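Side-chain contacts in cytochrome P450 (Bacillus megaterium, PDB 5L92), which binds the steroid corticosterone next to its heme and, as a cytochrome P450, probably oxidises steroids as a monooxygenase: residues K56-Q61 with L292-K297; A36-D41 with Q45-F50; R267-K272 with Y373-W378. All blocks are in the same frame, centred on the assembly; numbering follows the deposited sequence.

Contacts 1 and 2 lie on the same side of the chain's centre, with their own centres 13 Å apart. Both reach one mixed sheet. Contact 2 is the hairpin of strands 38-41 and 46-49 at one edge of it. Contact 1 adds helix 52-60, which comes straight after this hairpin in the chain, and brings it against strand 294-296 beside the heme. Contact 3 sits about 40 Å from both, centre to centre, near a separate three-stranded sheet. Contact 2 closes before contact 1 opens, whereas the segments of contacts 1 and 3 alternate along the chain. Only contact 1 touches the heme; contact 3 is a surface contact away from the annotated sites.

Contact 1. Residues K56-Q61 with L292-K297; sequences KEVLEQ and LHRIVK. With HEM (protoporphyrin IX containing Fe), chain C.
Val58 and Leu59 of helix 52-60 pack against Leu292 and Arg294 in a buried contact between a helix and strand 294-296, beside a heme propionate. Apolar touches and two water bridges make up the interface. Leu59 lays its CD2 branch over one face of the Arg294 guanidinium, off centre toward the rim, with CD2 3.4 Å from Arg294 NH2. Leu59 CD2 also lies 4.0 Å from Leu292 CD1. Nearer the backbone, Val58 CG1 meets Arg294 CG at 3.8 Å.

The Arg294 chain is bent at chi2 (-68°), which folds the guanidinium back toward the heme. There its two terminal nitrogens pair with the two propionate oxygens. Arg294 NH2 reaches HEM O1A at 2.9 Å, nearly straight at 175°. Arg294 NH1 reaches HEM O2A at 3.0 Å. Arg294 NH1 has a second acceptor, His293 O, at 3.1 Å, which it meets from above the carbonyl plane.

Water 1 joins Arg294 NE to Val58 O, 2.7 Å from that oxygen. Water 2 joins Arg294 NH2 to Leu59 O, 3.0 Å from that oxygen. All five N-H groups of the guanidinium are thus used, which fixes its rotation. The bridged carbonyls belong to the last turn of helix 52-60, whose negative end would probably favour the positive charge.

His92, Arg96 and His350 also hydrogen-bond to the heme. An arginine paired with a heme propionate is a familiar feature of the P450 heme site, and here Arg294 is that residue, backed by helix 52-60.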
loop_
_atom_site.group_PDB
_atom_site.type_symbol
_atom_site.label_atom_id
_atom_site.label_comp_id
_atom_site.label_asym_id
_atom_site.label_seq_id
_atom_site.Cartn_x
_atom_site.Cartn_y
_atom_site.Cartn_z
ATOM N N LYS A 56 -17.204 -1.188 4.360
ATOM C CA LYS A 56 -17.336 0.121 4.982
ATOM C C LYS A 56 -17.637 0.004 6.474
ATOM O O LYS A 56 -17.019 0.689 7.290
ATOM C CB LYS A 56 -18.441 0.911 4.282
ATOM C CG LYS A 56 -18.758 2.266 4.948
ATOM C CD LYS A 56 -19.689 3.144 4.092
ATOM C CE LYS A 56 -21.156 2.754 4.254
ATOM N NZ LYS A 56 -21.682 3.277 5.548
ATOM N N GLU A 57 -18.604 -0.853 6.840
ATOM C CA GLU A 57 -19.010 -0.981 8.231
ATOM C C GLU A 57 -17.881 -1.533 9.096
ATOM O O GLU A 57 -17.646 -1.046 10.206
ATOM C CB GLU A 57 -20.245 -1.868 8.318
ATOM C CG GLU A 57 -20.944 -1.857 9.648
ATOM C CD GLU A 57 -22.395 -2.324 9.534
ATOM O OE1 GLU A 57 -22.749 -2.946 8.503
ATOM O OE2 GLU A 57 -23.188 -2.059 10.466
ATOM N N VAL A 58 -17.173 -2.549 8.601
ATOM C CA VAL A 58 -16.073 -3.132 9.356
ATOM C C VAL A 58 -15.011 -2.096 9.632
ATOM O O VAL A 58 -14.482 -2.024 10.754
ATOM C CB VAL A 58 -15.488 -4.353 8.625
ATOM C CG1 VAL A 58 -14.082 -4.721 9.206
ATOM C CG2 VAL A 58 -16.476 -5.548 8.739
ATOM N N LEU A 59 -14.655 -1.291 8.614
ATOM C CA LEU A 59 -13.596 -0.300 8.785
ATOM C C LEU A 59 -14.042 0.931 9.574
ATOM O O LEU A 59 -13.207 1.560 10.219
ATOM C CB LEU A 59 -13.029 0.130 7.427
ATOM C CG LEU A 59 -12.261 -0.900 6.616
ATOM C CD1 LEU A 59 -11.782 -0.283 5.322
ATOM C CD2 LEU A 59 -11.098 -1.519 7.408
ATOM N N GLU A 60 -15.321 1.309 9.534
ATOM C CA GLU A 60 -15.751 2.454 10.340
ATOM C C GLU A 60 -15.919 2.083 11.813
ATOM O O GLU A 60 -15.691 2.916 12.696
ATOM C CB GLU A 60 -17.066 3.032 9.826
ATOM C CG GLU A 60 -16.877 4.020 8.701
ATOM C CD GLU A 60 -18.185 4.422 8.029
ATOM O OE1 GLU A 60 -19.277 4.066 8.539
ATOM O OE2 GLU A 60 -18.119 5.097 6.979
ATOM N N GLN A 61 -16.328 0.853 12.105
ATOM C CA GLN A 61 -16.674 0.493 13.478
ATOM C C GLN A 61 -15.432 0.009 14.231
ATOM O O GLN A 61 -15.261 -1.168 14.558
ATOM C CB GLN A 61 -17.799 -0.524 13.481
ATOM C CG GLN A 61 -19.118 0.064 13.024
ATOM C CD GLN A 61 -20.279 -0.775 13.480
ATOM O OE1 GLN A 61 -20.556 -1.828 12.911
ATOM N NE2 GLN A 61 -20.945 -0.333 14.537
ATOM N N LEU A 292 -7.767 -6.016 4.200
ATOM C CA LEU A 292 -7.169 -5.705 5.489
ATOM C C LEU A 292 -7.604 -6.780 6.486
ATOM O O LEU A 292 -8.290 -7.747 6.123
ATOM C CB LEU A 292 -7.599 -4.297 5.938
ATOM C CG LEU A 292 -7.130 -3.194 4.983
ATOM C CD1 LEU A 292 -7.747 -1.844 5.304
ATOM C CD2 LEU A 292 -5.620 -3.116 5.088
ATOM N N HIS A 293 -7.198 -6.612 7.746
ATOM C CA HIS A 293 -7.542 -7.551 8.809
ATOM C C HIS A 293 -8.069 -6.792 10.010
ATOM O O HIS A 293 -7.587 -5.707 10.314
ATOM C CB HIS A 293 -6.341 -8.395 9.244
ATOM C CG HIS A 293 -5.971 -9.468 8.270
ATOM N ND1 HIS A 293 -5.268 -9.217 7.113
ATOM C CD2 HIS A 293 -6.228 -10.799 8.273
ATOM C CE1 HIS A 293 -5.097 -10.344 6.451
ATOM N NE2 HIS A 293 -5.672 -11.320 7.132
ATOM N N ARG A 294 -9.053 -7.375 10.676
ATOM C CA ARG A 294 -9.587 -6.873 11.931
ATOM C C ARG A 294 -9.863 -8.070 12.838
ATOM O O ARG A 294 -9.944 -9.217 12.384
ATOM C CB ARG A 294 -10.857 -6.039 11.738
ATOM C CG ARG A 294 -10.705 -4.728 10.880
ATOM C CD ARG A 294 -9.871 -3.735 11.621
ATOM N NE ARG A 294 -9.839 -2.364 11.080
ATOM C CZ ARG A 294 -8.908 -1.889 10.267
ATOM N NH1 ARG A 294 -7.938 -2.665 9.791
ATOM N NH2 ARG A 294 -8.970 -0.636 9.893
ATOM N N ILE A 295 -10.020 -7.780 14.122
ATOM C CA ILE A 295 -10.337 -8.757 15.161
ATOM C C ILE A 295 -11.612 -8.296 15.822
ATOM O O ILE A 295 -11.712 -7.136 16.230
ATOM C CB ILE A 295 -9.236 -8.854 16.231
ATOM C CG1 ILE A 295 -7.850 -8.964 15.593
ATOM C CG2 ILE A 295 -9.539 -9.991 17.220
ATOM C CD1 ILE A 295 -7.521 -10.310 15.087
ATOM N N VAL A 296 -12.560 -9.208 15.984
ATOM C CA VAL A 296 -13.815 -8.851 16.630
ATOM C C VAL A 296 -13.558 -8.675 18.120
ATOM O O VAL A 296 -13.100 -9.599 18.794
ATOM C CB VAL A 296 -14.889 -9.914 16.378
ATOM C CG1 VAL A 296 -16.189 -9.517 17.068
ATOM C CG2 VAL A 296 -15.067 -10.107 14.889
ATOM N N LYS A 297 -13.875 -7.496 18.641
ATOM C CA LYS A 297 -13.671 -7.210 20.058
ATOM C C LYS A 297 -14.818 -7.762 20.898
ATOM O O LYS A 297 -14.596 -8.233 22.020
ATOM C CB LYS A 297 -13.492 -5.681 20.243
ATOM C CG LYS A 297 -12.991 -5.203 21.611
ATOM C CD LYS A 297 -11.723 -4.317 21.538
ATOM C CE LYS A 297 -11.941 -2.939 20.852
ATOM N NZ LYS A 297 -12.595 -1.896 21.704
HETATM C CHA HEM C . -2.705 3.098 6.360
HETATM C CHB HEM C . -3.059 1.921 1.625
HETATM C CHC HEM C . 0.774 4.626 0.576
HETATM C CHD HEM C . 1.384 5.361 5.323
HETATM C C1A HEM C . -3.152 2.590 5.146
HETATM C C2A HEM C . -4.368 1.829 4.957
HETATM C C3A HEM C . -4.454 1.496 3.661
HETATM C C4A HEM C . -3.314 2.057 2.972
HETATM C CMA HEM C . -5.586 0.682 3.003
HETATM C CAA HEM C . -5.383 1.442 6.068
HETATM C CBA HEM C . -4.806 0.431 7.060
HETATM C CGA HEM C . -5.873 -0.191 7.922
HETATM O O1A HEM C . -6.988 0.337 8.016
HETATM O O2A HEM C . -5.634 -1.252 8.524
HETATM C C1B HEM C . -2.093 2.572 0.895
HETATM C C2B HEM C . -1.971 2.635 -0.556
HETATM C C3B HEM C . -0.886 3.382 -0.823
HETATM C C4B HEM C . -0.303 3.794 0.439
HETATM C CMB HEM C . -2.951 1.988 -1.552
HETATM C CAB HEM C . -0.291 3.831 -2.174
HETATM C CBB HEM C . -1.015 3.906 -3.302
HETATM C C1C HEM C . 1.274 5.068 1.779
HETATM C C2C HEM C . 2.483 5.825 1.960
HETATM C C3C HEM C . 2.635 6.038 3.255
HETATM C C4C HEM C . 1.565 5.389 3.962
HETATM C CMC HEM C . 3.427 6.366 0.855
HETATM C CAC HEM C . 3.839 6.800 3.820
HETATM C CBC HEM C . 3.653 7.891 4.557
HETATM C C1D HEM C . 0.346 4.818 6.024
HETATM C C2D HEM C . 0.213 4.853 7.466
HETATM C C3D HEM C . -0.932 4.229 7.778
HETATM C C4D HEM C . -1.529 3.776 6.526
HETATM C CMD HEM C . 1.269 5.510 8.395
HETATM C CAD HEM C . -1.553 3.989 9.177
HETATM C CBD HEM C . -2.559 5.102 9.534
HETATM C CGD HEM C . -3.316 4.853 10.823
HETATM O O1D HEM C . -3.849 5.818 11.417
HETATM O O2D HEM C . -3.436 3.689 11.285
HETATM N NA HEM C . -2.515 2.730 3.920
HETATM N NB HEM C . -1.048 3.273 1.454
HETATM N NC HEM C . 0.743 4.808 3.030
HETATM N ND HEM C . -0.714 4.126 5.500
HETATM FE FE HEM C . -0.900 3.832 3.461
HETATM O O HOH W 1 -12.289 -1.302 12.120
HETATM O O HOH W 2 -10.676 0.882 11.777
#

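Contact 2. Residues A36-D41 with Q45-F50; sequences APVQWD and QVWDVF
Asp41 O is gripped by two backbone N-H groups, both weakly. Gln45 N comes to 2.7 Å from Asp41 O at a poor angle, and Val46 N stays 3.4 Å from the same Asp41 O. In return Asp41 N gives Val46 O a bond of 2.8 Å that is almost straight at 178°. Gln45 and Val46 facing Asp41 together form a G1 beta bulge, next to the turn of the antiparallel hairpin 38-41/46-49.

Further along, Gln39 and Asp48 are a hydrogen-bonded pair, and Phe50 N bonds to Pro37 O at 2.8 Å. Between the Asp41/Val46 and Gln39/Asp48 pairs, Trp40 and Trp47 form a non-hydrogen-bonded pair on one face of the sheet. The edge of the Trp40 six-membered ring points at the face of the Trp47 five-membered ring, a T-shaped stack with planes at 63° and centroids 4.9 Å apart. Trp40 CB sits over the Trp47 six-membered ring, 3.9 Å from its centroid, in a CH-pi contact. With CG anti to the backbone N (chi1 176°), the Trp40 indole lies along the bulge and Val46 N comes over one of its faces.

Val38 CG1 touches Trp47 CE3 at 3.8 Å, while Trp47 NE1 bonds to Glu311. On the other face the Asp48 carboxylate is held by Arg44 and Trp316.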
loop_
_atom_site.group_PDB
_atom_site.type_symbol
_atom_site.label_atom_id
_atom_site.label_comp_id
_atom_site.label_asym_id
_atom_site.label_seq_id
_atom_site.Cartn_x
_atom_site.Cartn_y
_atom_site.Cartn_z
ATOM N N ALA A 36 -23.084 -14.804 -0.883
ATOM C CA ALA A 36 -22.935 -14.663 0.563
ATOM C C ALA A 36 -21.744 -13.739 0.820
ATOM O O ALA A 36 -20.608 -14.194 1.008
ATOM C CB ALA A 36 -22.729 -16.022 1.237
ATOM N N PRO A 37 -21.971 -12.423 0.837
ATOM C CA PRO A 37 -20.853 -11.487 0.950
ATOM C C PRO A 37 -20.160 -11.497 2.314
ATOM O O PRO A 37 -19.081 -10.919 2.432
ATOM C CB PRO A 37 -21.513 -10.134 0.675
ATOM C CG PRO A 37 -22.930 -10.334 1.140
ATOM C CD PRO A 37 -23.254 -11.714 0.666
ATOM N N VAL A 38 -20.754 -12.098 3.337
ATOM C CA VAL A 38 -20.117 -12.287 4.641
ATOM C C VAL A 38 -20.090 -13.779 4.882
ATOM O O VAL A 38 -21.147 -14.399 4.998
ATOM C CB VAL A 38 -20.864 -11.563 5.766
ATOM C CG1 VAL A 38 -20.347 -11.981 7.169
ATOM C CG2 VAL A 38 -20.748 -10.066 5.569
ATOM N N GLN A 39 -18.904 -14.375 4.958
ATOM C CA GLN A 39 -18.912 -15.810 5.187
ATOM C C GLN A 39 -17.635 -16.309 5.829
ATOM O O GLN A 39 -16.535 -15.785 5.602
ATOM C CB GLN A 39 -19.215 -16.589 3.898
ATOM C CG GLN A 39 -18.140 -16.751 2.860
ATOM C CD GLN A 39 -18.685 -17.520 1.636
ATOM O OE1 GLN A 39 -18.919 -16.948 0.559
ATOM N NE2 GLN A 39 -18.942 -18.808 1.825
ATOM N N TRP A 40 -17.833 -17.293 6.703
ATOM C CA TRP A 40 -16.736 -17.907 7.422
ATOM C C TRP A 40 -16.036 -18.876 6.488
ATOM O O TRP A 40 -16.677 -19.745 5.875
ATOM C CB TRP A 40 -17.245 -18.625 8.665
ATOM C CG TRP A 40 -16.179 -19.382 9.424
ATOM C CD1 TRP A 40 -15.988 -20.740 9.457
ATOM C CD2 TRP A 40 -15.187 -18.821 10.277
ATOM N NE1 TRP A 40 -14.932 -21.050 10.274
ATOM C CE2 TRP A 40 -14.421 -19.896 10.796
ATOM C CE3 TRP A 40 -14.861 -17.520 10.653
ATOM C CZ2 TRP A 40 -13.351 -19.707 11.665
ATOM C CZ3 TRP A 40 -13.765 -17.332 11.539
ATOM C CH2 TRP A 40 -13.042 -18.419 12.029
ATOM N N ASP A 41 -14.732 -18.706 6.358
ATOM C CA ASP A 41 -13.901 -19.630 5.605
ATOM C C ASP A 41 -13.191 -20.565 6.568
ATOM O O ASP A 41 -12.318 -20.139 7.336
ATOM C CB ASP A 41 -12.868 -18.924 4.737
ATOM C CG ASP A 41 -12.274 -19.868 3.745
ATOM O OD1 ASP A 41 -13.031 -20.301 2.842
ATOM O OD2 ASP A 41 -11.111 -20.254 3.922
ATOM N N GLN A 45 -9.864 -19.703 8.340
ATOM C CA GLN A 45 -10.202 -19.333 9.726
ATOM C C GLN A 45 -10.493 -17.825 9.855
ATOM O O GLN A 45 -10.033 -17.153 10.777
ATOM C CB GLN A 45 -9.065 -19.755 10.671
ATOM C CG GLN A 45 -8.804 -21.237 10.719
ATOM C CD GLN A 45 -9.783 -21.952 11.631
ATOM O OE1 GLN A 45 -9.735 -21.776 12.831
ATOM N NE2 GLN A 45 -10.705 -22.729 11.051
ATOM N N VAL A 46 -11.262 -17.284 8.911
ATOM C CA VAL A 46 -11.611 -15.867 8.912
ATOM C C VAL A 46 -13.030 -15.702 8.380
ATOM O O VAL A 46 -13.541 -16.539 7.630
ATOM C CB VAL A 46 -10.625 -14.996 8.062
ATOM C CG1 VAL A 46 -9.203 -15.043 8.605
ATOM C CG2 VAL A 46 -10.643 -15.407 6.599
ATOM N N TRP A 47 -13.656 -14.596 8.761
ATOM C CA TRP A 47 -14.844 -14.084 8.093
ATOM C C TRP A 47 -14.412 -13.167 6.957
ATOM O O TRP A 47 -13.872 -12.095 7.209
ATOM C CB TRP A 47 -15.722 -13.271 9.040
ATOM C CG TRP A 47 -16.369 -14.012 10.080
ATOM C CD1 TRP A 47 -15.914 -14.210 11.333
ATOM C CD2 TRP A 47 -17.623 -14.673 9.992
ATOM N NE1 TRP A 47 -16.816 -14.925 12.055
ATOM C CE2 TRP A 47 -17.872 -15.246 11.246
ATOM C CE3 TRP A 47 -18.571 -14.823 8.977
ATOM C CZ2 TRP A 47 -19.026 -15.972 11.524
ATOM C CZ3 TRP A 47 -19.726 -15.552 9.250
ATOM C CH2 TRP A 47 -19.942 -16.115 10.522
ATOM N N ASP A 48 -14.667 -13.588 5.728
ATOM C CA ASP A 48 -14.522 -12.737 4.559
ATOM C C ASP A 48 -15.720 -11.798 4.421
ATOM O O ASP A 48 -16.862 -12.185 4.688
ATOM C CB ASP A 48 -14.400 -13.603 3.316
ATOM C CG ASP A 48 -13.108 -14.367 3.268
ATOM O OD1 ASP A 48 -12.055 -13.837 3.669
ATOM O OD2 ASP A 48 -13.146 -15.513 2.804
ATOM N N VAL A 49 -15.448 -10.550 4.034
ATOM C CA VAL A 49 -16.482 -9.528 3.804
ATOM C C VAL A 49 -16.253 -8.915 2.417
ATOM O O VAL A 49 -15.246 -8.228 2.187
ATOM C CB VAL A 49 -16.451 -8.463 4.899
ATOM C CG1 VAL A 49 -17.456 -7.363 4.636
ATOM C CG2 VAL A 49 -16.712 -9.123 6.266
ATOM N N PHE A 50 -17.205 -9.127 1.508
ATOM C CA PHE A 50 -16.987 -8.824 0.100
ATOM C C PHE A 50 -17.802 -7.659 -0.441
ATOM O O PHE A 50 -17.471 -7.150 -1.511
ATOM C CB PHE A 50 -17.302 -10.053 -0.761
ATOM C CG PHE A 50 -16.360 -11.215 -0.559
ATOM C CD1 PHE A 50 -15.126 -11.248 -1.172
ATOM C CD2 PHE A 50 -16.732 -12.301 0.212
ATOM C CE1 PHE A 50 -14.249 -12.339 -0.985
ATOM C CE2 PHE A 50 -15.877 -13.385 0.383
ATOM C CZ PHE A 50 -14.630 -13.397 -0.212
#

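Contact 3. Residues R267-K272 with Y373-W378; sequences RLKREK and YPQMDW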
loop_
_atom_site.group_PDB
_atom_site.type_symbol
_atom_site.label_atom_id
_atom_site.label_comp_id
_atom_site.label_asym_id
_atom_site.label_seq_id
_atom_site.Cartn_x
_atom_site.Cartn_y
_atom_site.Cartn_z
ATOM N N ARG A 267 -7.010 7.939 -24.921
ATOM C CA ARG A 267 -7.815 9.061 -24.497
ATOM C C ARG A 267 -7.056 9.915 -23.493
ATOM O O ARG A 267 -7.046 11.148 -23.583
ATOM C CB ARG A 267 -9.130 8.554 -23.930
ATOM C CG ARG A 267 -9.983 9.713 -23.496
ATOM C CD ARG A 267 -11.374 9.327 -23.087
ATOM N NE ARG A 267 -12.034 10.519 -22.576
ATOM C CZ ARG A 267 -13.026 10.523 -21.700
ATOM N NH1 ARG A 267 -13.512 9.377 -21.218
ATOM N NH2 ARG A 267 -13.519 11.691 -21.305
ATOM N N LEU A 268 -6.381 9.270 -22.546
ATOM C CA LEU A 268 -5.563 9.991 -21.584
ATOM C C LEU A 268 -4.559 10.908 -22.273
ATOM O O LEU A 268 -4.352 12.046 -21.844
ATOM C CB LEU A 268 -4.848 8.975 -20.680
ATOM C CG LEU A 268 -4.053 9.573 -19.522
ATOM C CD1 LEU A 268 -4.949 10.403 -18.623
ATOM C CD2 LEU A 268 -3.420 8.409 -18.727
ATOM N N LYS A 269 -3.916 10.427 -23.334
ATOM C CA LYS A 269 -2.965 11.249 -24.078
ATOM C C LYS A 269 -3.631 12.450 -24.717
ATOM O O LYS A 269 -3.031 13.531 -24.769
ATOM C CB LYS A 269 -2.261 10.423 -25.146
ATOM C CG LYS A 269 -1.220 9.514 -24.562
ATOM C CD LYS A 269 -0.488 8.693 -25.624
ATOM C CE LYS A 269 -1.390 7.637 -26.226
ATOM N NZ LYS A 269 -0.685 6.911 -27.330
ATOM N N ARG A 270 -4.888 12.302 -25.182
ATOM C CA ARG A 270 -5.585 13.469 -25.728
ATOM C C ARG A 270 -6.070 14.401 -24.624
ATOM O O ARG A 270 -6.213 15.601 -24.850
ATOM C CB ARG A 270 -6.791 13.047 -26.590
ATOM C CG ARG A 270 -6.434 12.242 -27.869
ATOM C CD ARG A 270 -7.675 11.975 -28.756
ATOM N NE ARG A 270 -8.743 11.220 -28.092
ATOM C CZ ARG A 270 -8.880 9.896 -28.084
ATOM N NH1 ARG A 270 -8.006 9.108 -28.681
ATOM N NH2 ARG A 270 -9.895 9.354 -27.436
ATOM N N GLU A 271 -6.372 13.862 -23.433
ATOM C CA GLU A 271 -7.013 14.613 -22.360
ATOM C C GLU A 271 -6.131 14.435 -21.108
ATOM O O GLU A 271 -6.409 13.612 -20.218
ATOM C CB GLU A 271 -8.437 14.147 -22.134
ATOM C CG GLU A 271 -9.459 14.583 -23.205
ATOM C CD GLU A 271 -10.848 13.934 -23.026
ATOM O OE1 GLU A 271 -11.579 14.281 -22.065
ATOM O OE2 GLU A 271 -11.212 13.047 -23.839
ATOM N N LYS A 272 -5.035 15.198 -21.060
ATOM C CA LYS A 272 -4.087 15.051 -19.966
ATOM C C LYS A 272 -4.744 15.329 -18.632
ATOM O O LYS A 272 -4.448 14.659 -17.643
ATOM C CB LYS A 272 -2.885 15.983 -20.157
ATOM C CG LYS A 272 -1.902 15.511 -21.226
ATOM C CD LYS A 272 -0.743 16.508 -21.434
ATOM C CE LYS A 272 -0.074 16.298 -22.796
ATOM N NZ LYS A 272 0.035 14.843 -23.150
ATOM N N TYR A 373 6.956 8.808 -23.521
ATOM C CA TYR A 373 6.809 7.596 -24.299
ATOM C C TYR A 373 5.358 7.260 -24.677
ATOM O O TYR A 373 4.812 6.278 -24.276
ATOM C CB TYR A 373 7.475 6.439 -23.547
ATOM C CG TYR A 373 8.828 6.780 -22.980
ATOM C CD1 TYR A 373 9.847 7.159 -23.798
ATOM C CD2 TYR A 373 9.080 6.727 -21.628
ATOM C CE1 TYR A 373 11.063 7.480 -23.303
ATOM C CE2 TYR A 373 10.309 7.047 -21.126
ATOM C CZ TYR A 373 11.283 7.434 -21.974
ATOM O OH TYR A 373 12.495 7.761 -21.526
ATOM N N PRO A 374 4.774 8.169 -25.534
ATOM C CA PRO A 374 3.383 7.889 -25.887
ATOM C C PRO A 374 3.092 6.624 -26.694
ATOM O O PRO A 374 1.983 6.221 -26.735
ATOM C CB PRO A 374 2.959 9.103 -26.689
ATOM C CG PRO A 374 4.166 9.635 -27.268
ATOM C CD PRO A 374 5.182 9.458 -26.242
ATOM N N GLN A 375 4.094 6.041 -27.307
ATOM C CA GLN A 375 3.917 4.865 -28.082
ATOM C C GLN A 375 4.394 3.621 -27.350
ATOM O O GLN A 375 4.582 2.603 -27.949
ATOM C CB GLN A 375 4.608 5.019 -29.418
ATOM C CG GLN A 375 4.134 6.177 -30.250
ATOM C CD GLN A 375 2.633 6.267 -30.320
ATOM O OE1 GLN A 375 1.958 5.328 -30.728
ATOM N NE2 GLN A 375 2.099 7.386 -29.907
ATOM N N MET A 376 4.562 3.718 -26.050
ATOM C CA MET A 376 4.988 2.599 -25.251
ATOM C C MET A 376 4.051 1.390 -25.318
ATOM O O MET A 376 2.881 1.518 -25.477
ATOM C CB MET A 376 5.243 3.019 -23.794
ATOM C CG MET A 376 4.069 2.971 -22.846
ATOM S SD MET A 376 4.428 3.403 -21.142
ATOM C CE MET A 376 3.849 5.026 -21.111
ATOM N N ASP A 377 4.624 0.214 -25.209
ATOM C CA ASP A 377 3.870 -1.016 -25.222
ATOM C C ASP A 377 4.660 -2.114 -24.549
ATOM O O ASP A 377 5.798 -1.945 -24.221
ATOM C CB ASP A 377 3.478 -1.388 -26.646
ATOM C CG ASP A 377 2.193 -2.230 -26.729
ATOM O OD1 ASP A 377 1.584 -2.558 -25.742
ATOM O OD2 ASP A 377 1.807 -2.568 -27.814
ATOM N N TRP A 378 4.016 -3.238 -24.333
ATOM C CA TRP A 378 4.661 -4.352 -23.726
ATOM C C TRP A 378 5.906 -4.693 -24.506
ATOM O O TRP A 378 5.903 -4.670 -25.688
ATOM C CB TRP A 378 3.778 -5.593 -23.717
ATOM C CG TRP A 378 2.355 -5.428 -23.467
ATOM C CD1 TRP A 378 1.402 -5.427 -24.375
ATOM C CD2 TRP A 378 1.710 -5.308 -22.214
ATOM N NE1 TRP A 378 0.208 -5.281 -23.805
ATOM C CE2 TRP A 378 0.367 -5.217 -22.461
ATOM C CE3 TRP A 378 2.143 -5.262 -20.910
ATOM C CZ2 TRP A 378 -0.546 -5.074 -21.466
ATOM C CZ3 TRP A 378 1.257 -5.122 -19.949
ATOM C CH2 TRP A 378 -0.074 -5.035 -20.211
#
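Lys269 leaves its helix with CG beside its own backbone N (chi1 -75°) and runs extended until a bend at chi3 (-70°). The bend turns its last two atoms onto Pro374. Gln375 is bent as well, at chi2, so its amide curls back toward the lysine although its CB points away from the helix.

The result is one hydrogen bond, from Lys269 NZ to Pro374 O at 2.8 Å. The ammonium comes in tilted 28° from the carbonyl plane. Beside it the aliphatic part of the lysine crosses the proline at about a right angle, with Lys269 CD 3.6 Å from Pro374 CB. Lys269 NZ also lies 3.8 Å from Gln375 NE2, a close approach without a bond.

Pro374 is the second residue of a type I beta turn from Tyr373 to Met376, closed by Met376 N to Tyr373 O at 3.1 Å. This turn follows helix 355-372, the L helix of the P450 fold, and leads into strand 377-378. Helix 262-270, which carries Lys269, matches the J helix.

The lysine has further partners on its own helix: Glu266 forms a salt bridge with NZ, and Phe265 a cation-pi contact. The ammonium thus has a carboxylate, a ring and a carbonyl around it, which probably restrict its movement. Gln375 O bonds to Asn403, tying the turn to the chain's C-terminal end. At the end of helix 262-270, Arg267 NE bonds to Glu271 OE2 at 2.9 Å in a salt bridge.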